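Inositol-1-monophosphatase (PDB 5ZHH) probably hydrolyses inositol monophosphates to myo-inositol and inorganic phosphate, as a metal-dependent phosphatase of the inositol monophosphatase family. Local coordinates at residues 189-201 against 215-227. Numbering follows the deposited sequence.
Sequences GSAALDLAHVACG and DVVAGVILLEEAG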
loop_
_atom_site.group_PDB
_atom_site.type_symbol
_atom_site.label_atom_id
_atom_site.label_comp_id
_atom_site.label_asym_id
_atom_site.label_seq_id
_atom_site.Cartn_x
_atom_site.Cartn_y
_atom_site.Cartn_z
ATOM N N GLY A 189 -11.595 19.841 -3.270
ATOM C CA GLY A 189 -12.952 19.395 -3.042
ATOM C C GLY A 189 -13.236 18.817 -1.668
ATOM O O GLY A 189 -14.351 18.336 -1.446
ATOM N N SER A 190 -12.279 18.853 -0.737
ATOM C CA SER A 190 -12.516 18.393 0.634
ATOM C C SER A 190 -11.894 19.377 1.616
ATOM O O SER A 190 -10.666 19.460 1.719
ATOM C CB SER A 190 -11.949 16.989 0.861
ATOM O OG SER A 190 -11.964 16.672 2.247
ATOM N N ALA A 191 -12.740 20.091 2.363
ATOM C CA ALA A 191 -12.242 21.076 3.323
ATOM C C ALA A 191 -11.442 20.417 4.447
ATOM O O ALA A 191 -10.436 20.970 4.908
ATOM C CB ALA A 191 -13.407 21.894 3.884
ATOM N N ALA A 192 -11.878 19.240 4.914
ATOM C CA ALA A 192 -11.136 18.567 5.978
ATOM C C ALA A 192 -9.743 18.173 5.503
ATOM O O ALA A 192 -8.751 18.392 6.209
ATOM C CB ALA A 192 -11.904 17.339 6.478
ATOM N N LEU A 193 -9.646 17.612 4.295
ATOM C CA LEU A 193 -8.333 17.277 3.755
ATOM C C LEU A 193 -7.506 18.521 3.478
ATOM O O LEU A 193 -6.278 18.485 3.612
ATOM C CB LEU A 193 -8.465 16.429 2.489
ATOM C CG LEU A 193 -8.831 14.963 2.770
ATOM C CD1 LEU A 193 -9.016 14.179 1.472
ATOM C CD2 LEU A 193 -7.774 14.307 3.655
ATOM N N ASP A 194 -8.149 19.624 3.088
ATOM C CA ASP A 194 -7.396 20.858 2.907
ATOM C C ASP A 194 -6.731 21.281 4.212
ATOM O O ASP A 194 -5.548 21.627 4.228
ATOM C CB ASP A 194 -8.303 21.968 2.366
ATOM C CG ASP A 194 -8.757 21.703 0.937
ATOM O OD1 ASP A 194 -8.093 20.902 0.236
ATOM O OD2 ASP A 194 -9.747 22.326 0.495
ATOM N N LEU A 195 -7.464 21.209 5.327
ATOM C CA LEU A 195 -6.875 21.523 6.627
ATOM C C LEU A 195 -5.741 20.564 6.969
ATOM O O LEU A 195 -4.682 20.985 7.463
ATOM C CB LEU A 195 -7.963 21.477 7.699
ATOM C CG LEU A 195 -8.890 22.699 7.647
ATOM C CD1 LEU A 195 -10.220 22.401 8.309
ATOM C CD2 LEU A 195 -8.209 23.868 8.328
ATOM N N ALA A 196 -5.943 19.267 6.708
ATOM C CA ALA A 196 -4.890 18.284 6.929
ATOM C C ALA A 196 -3.662 18.571 6.075
ATOM O O ALA A 196 -2.531 18.314 6.511
ATOM C CB ALA A 196 -5.421 16.879 6.643
ATOM N N HIS A 197 -3.858 19.096 4.858
ATOM C CA HIS A 197 -2.719 19.429 4.009
ATOM C C HIS A 197 -1.965 20.658 4.513
ATOM O O HIS A 197 -0.750 20.749 4.327
ATOM C CB HIS A 197 -3.173 19.656 2.571
ATOM C CG HIS A 197 -3.612 18.409 1.871
ATOM N ND1 HIS A 197 -3.627 17.174 2.482
ATOM C CD2 HIS A 197 -4.061 18.211 0.609
ATOM C CE1 HIS A 197 -4.063 16.267 1.626
ATOM N NE2 HIS A 197 -4.333 16.872 0.483
ATOM N N VAL A 198 -2.655 21.629 5.114
ATOM C CA VAL A 198 -1.920 22.691 5.800
ATOM C C VAL A 198 -1.152 22.107 6.980
ATOM O O VAL A 198 0.004 22.467 7.234
ATOM C CB VAL A 198 -2.860 23.827 6.247
ATOM C CG1 VAL A 198 -2.038 25.015 6.773
ATOM C CG2 VAL A 198 -3.742 24.293 5.101
ATOM N N ALA A 199 -1.781 21.186 7.711
ATOM C CA ALA A 199 -1.171 20.653 8.928
ATOM C C ALA A 199 0.152 19.945 8.649
ATOM O O ALA A 199 1.085 20.030 9.454
ATOM C CB ALA A 199 -2.143 19.707 9.628
ATOM N N CYS A 200 0.267 19.250 7.520
ATOM C CA CYS A 200 1.499 18.531 7.224
ATOM C C CYS A 200 2.396 19.263 6.232
ATOM O O CYS A 200 3.403 18.700 5.795
ATOM C CB CYS A 200 1.194 17.117 6.722
ATOM S SG CYS A 200 0.262 17.008 5.192
ATOM N N GLY A 201 2.066 20.506 5.879
ATOM C CA GLY A 201 2.943 21.343 5.086
ATOM C C GLY A 201 2.832 21.195 3.583
ATOM O O GLY A 201 3.626 21.809 2.858
ATOM N N ASP A 215 -17.082 20.084 8.977
ATOM C CA ASP A 215 -16.018 20.153 7.979
ATOM C C ASP A 215 -14.675 20.540 8.586
ATOM O O ASP A 215 -13.629 20.202 8.019
ATOM C CB ASP A 215 -16.348 21.170 6.876
ATOM C CG ASP A 215 -17.559 20.786 6.027
ATOM O OD1 ASP A 215 -17.823 19.578 5.838
ATOM O OD2 ASP A 215 -18.217 21.724 5.510
ATOM N N VAL A 216 -14.663 21.289 9.690
ATOM C CA VAL A 216 -13.446 21.982 10.096
ATOM C C VAL A 216 -12.977 21.653 11.510
ATOM O O VAL A 216 -11.791 21.873 11.807
ATOM C CB VAL A 216 -13.597 23.512 9.937
ATOM C CG1 VAL A 216 -13.932 23.872 8.490
ATOM C CG2 VAL A 216 -14.651 24.057 10.886
ATOM N N VAL A 217 -13.835 21.152 12.402
ATOM C CA VAL A 217 -13.455 21.042 13.812
ATOM C C VAL A 217 -12.226 20.149 13.973
ATOM O O VAL A 217 -11.250 20.524 14.633
ATOM C CB VAL A 217 -14.641 20.538 14.657
ATOM C CG1 VAL A 217 -14.160 20.058 16.028
ATOM C CG2 VAL A 217 -15.672 21.642 14.817
ATOM N N ALA A 218 -12.242 18.965 13.352
ATOM C CA ALA A 218 -11.095 18.066 13.472
ATOM C C ALA A 218 -9.833 18.694 12.891
ATOM O O ALA A 218 -8.757 18.622 13.499
ATOM C CB ALA A 218 -11.385 16.737 12.778
ATOM N N GLY A 219 -9.954 19.336 11.723
ATOM C CA GLY A 219 -8.793 19.923 11.076
ATOM C C GLY A 219 -8.223 21.109 11.824
ATOM O O GLY A 219 -7.016 21.359 11.765
ATOM N N VAL A 220 -9.070 21.849 12.541
ATOM C CA VAL A 220 -8.596 23.037 13.248
ATOM C C VAL A 220 -7.603 22.649 14.339
ATOM O O VAL A 220 -6.512 23.224 14.439
ATOM C CB VAL A 220 -9.782 23.845 13.806
ATOM C CG1 VAL A 220 -9.309 24.827 14.866
ATOM C CG2 VAL A 220 -10.484 24.603 12.672
ATOM N N ILE A 221 -7.954 21.660 15.170
ATOM C CA ILE A 221 -7.044 21.283 16.249
ATOM C C ILE A 221 -5.817 20.571 15.690
ATOM O O ILE A 221 -4.697 20.769 16.176
ATOM C CB ILE A 221 -7.769 20.441 17.322
ATOM C CG1 ILE A 221 -6.810 20.093 18.464
ATOM C CG2 ILE A 221 -8.358 19.160 16.744
ATOM C CD1 ILE A 221 -6.240 21.309 19.192
ATOM N N LEU A 222 -6.003 19.754 14.647
ATOM C CA LEU A 222 -4.870 19.139 13.960
ATOM C C LEU A 222 -3.871 20.189 13.504
ATOM O O LEU A 222 -2.665 20.069 13.747
ATOM C CB LEU A 222 -5.364 18.342 12.753
ATOM C CG LEU A 222 -4.280 17.609 11.963
ATOM C CD1 LEU A 222 -3.826 16.366 12.744
ATOM C CD2 LEU A 222 -4.771 17.226 10.570
ATOM N N LEU A 223 -4.366 21.239 12.843
ATOM C CA LEU A 223 -3.477 22.264 12.317
ATOM C C LEU A 223 -2.805 23.027 13.449
ATOM O O LEU A 223 -1.599 23.297 13.395
ATOM C CB LEU A 223 -4.264 23.218 11.412
ATOM C CG LEU A 223 -3.509 24.442 10.896
ATOM C CD1 LEU A 223 -2.262 23.993 10.173
ATOM C CD2 LEU A 223 -4.395 25.250 9.952
ATOM N N GLU A 224 -3.562 23.365 14.495
ATOM C CA GLU A 224 -2.969 24.081 15.620
ATOM C C GLU A 224 -1.890 23.254 16.308
ATOM O O GLU A 224 -0.819 23.776 16.642
ATOM C CB GLU A 224 -4.057 24.495 16.610
ATOM C CG GLU A 224 -4.991 25.573 16.047
ATOM C CD GLU A 224 -6.099 25.943 17.014
ATOM O OE1 GLU A 224 -6.543 27.106 16.991
ATOM O OE2 GLU A 224 -6.516 25.077 17.811
ATOM N N GLU A 225 -2.145 21.959 16.516
ATOM C CA GLU A 225 -1.130 21.097 17.113
ATOM C C GLU A 225 0.093 20.966 16.214
ATOM O O GLU A 225 1.208 20.768 16.706
ATOM C CB GLU A 225 -1.723 19.719 17.418
ATOM C CG GLU A 225 -2.541 19.675 18.708
ATOM C CD GLU A 225 -1.716 20.025 19.935
ATOM O OE1 GLU A 225 -0.689 19.349 20.174
ATOM O OE2 GLU A 225 -2.085 20.982 20.649
ATOM N N ALA A 226 -0.097 21.051 14.899
ATOM C CA ALA A 226 1.007 20.999 13.948
ATOM C C ALA A 226 1.790 22.304 13.871
ATOM O O ALA A 226 2.773 22.376 13.124
ATOM C CB ALA A 226 0.486 20.639 12.553
ATOM N N GLY A 227 1.377 23.333 14.603
ATOM C CA GLY A 227 2.084 24.591 14.619
ATOM C C GLY A 227 1.459 25.695 13.799
ATOM O O GLY A 227 2.077 26.756 13.658
#
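Leu-195 lies against Gly-219 where the two helices run side by side, its CB 3.8 Å from Gly-219 CA. The glycine leaves bare backbone there, since a CB on it would collide with Leu-195 CB; the axes, 6° from parallel, come within 8.3 Å. No hydrogen bond links the segments; the contact is mostly apolar, with carbon atoms against two backbone carbonyls. From that point Leu-195 reaches back toward the start of helix 213-225: CG stands opposite the carbonyl carbon (chi1 -75°), and CD1 settles 3.7 Å from Val-216 CA.

Further along, two leucines embrace Ala-199 and its neighbours. Leu-222 brings CD2 to 3.7 Å from Ala-199 CB and also onto the backbone of Ala-196. Leu-223 CD1 touches both Ala-199 CA and Val-198 CG1, the latter 3.6 Å away, the two branched side chains crossing at a slant.

The carbonyl contacts sit at the two ends: Ala-226 CB comes 3.2 Å from Ala-199 O, and Ala-192 CA rests 3.6 Å from Asp-215 O.

Polar bonds fix the start of helix 191-199. Ser-190 is its N-cap, OG accepting from Leu-193 N at 3.2 Å in a nearly straight bond; the same OG and Ala-192 N bond to Asp-90.

Strand 205-208 touches Ala-191 and Val-198, and strand 103-110 touches Ala-192, which sets this buried parallel pair between the two sheets. Such a central helix pair belongs to the layered alpha-beta-alpha-beta-alpha fold of inositol monophosphatases, and Asp-215, close to Asp-87 and Asp-90, marks the acidic cluster that probably binds metal in this family.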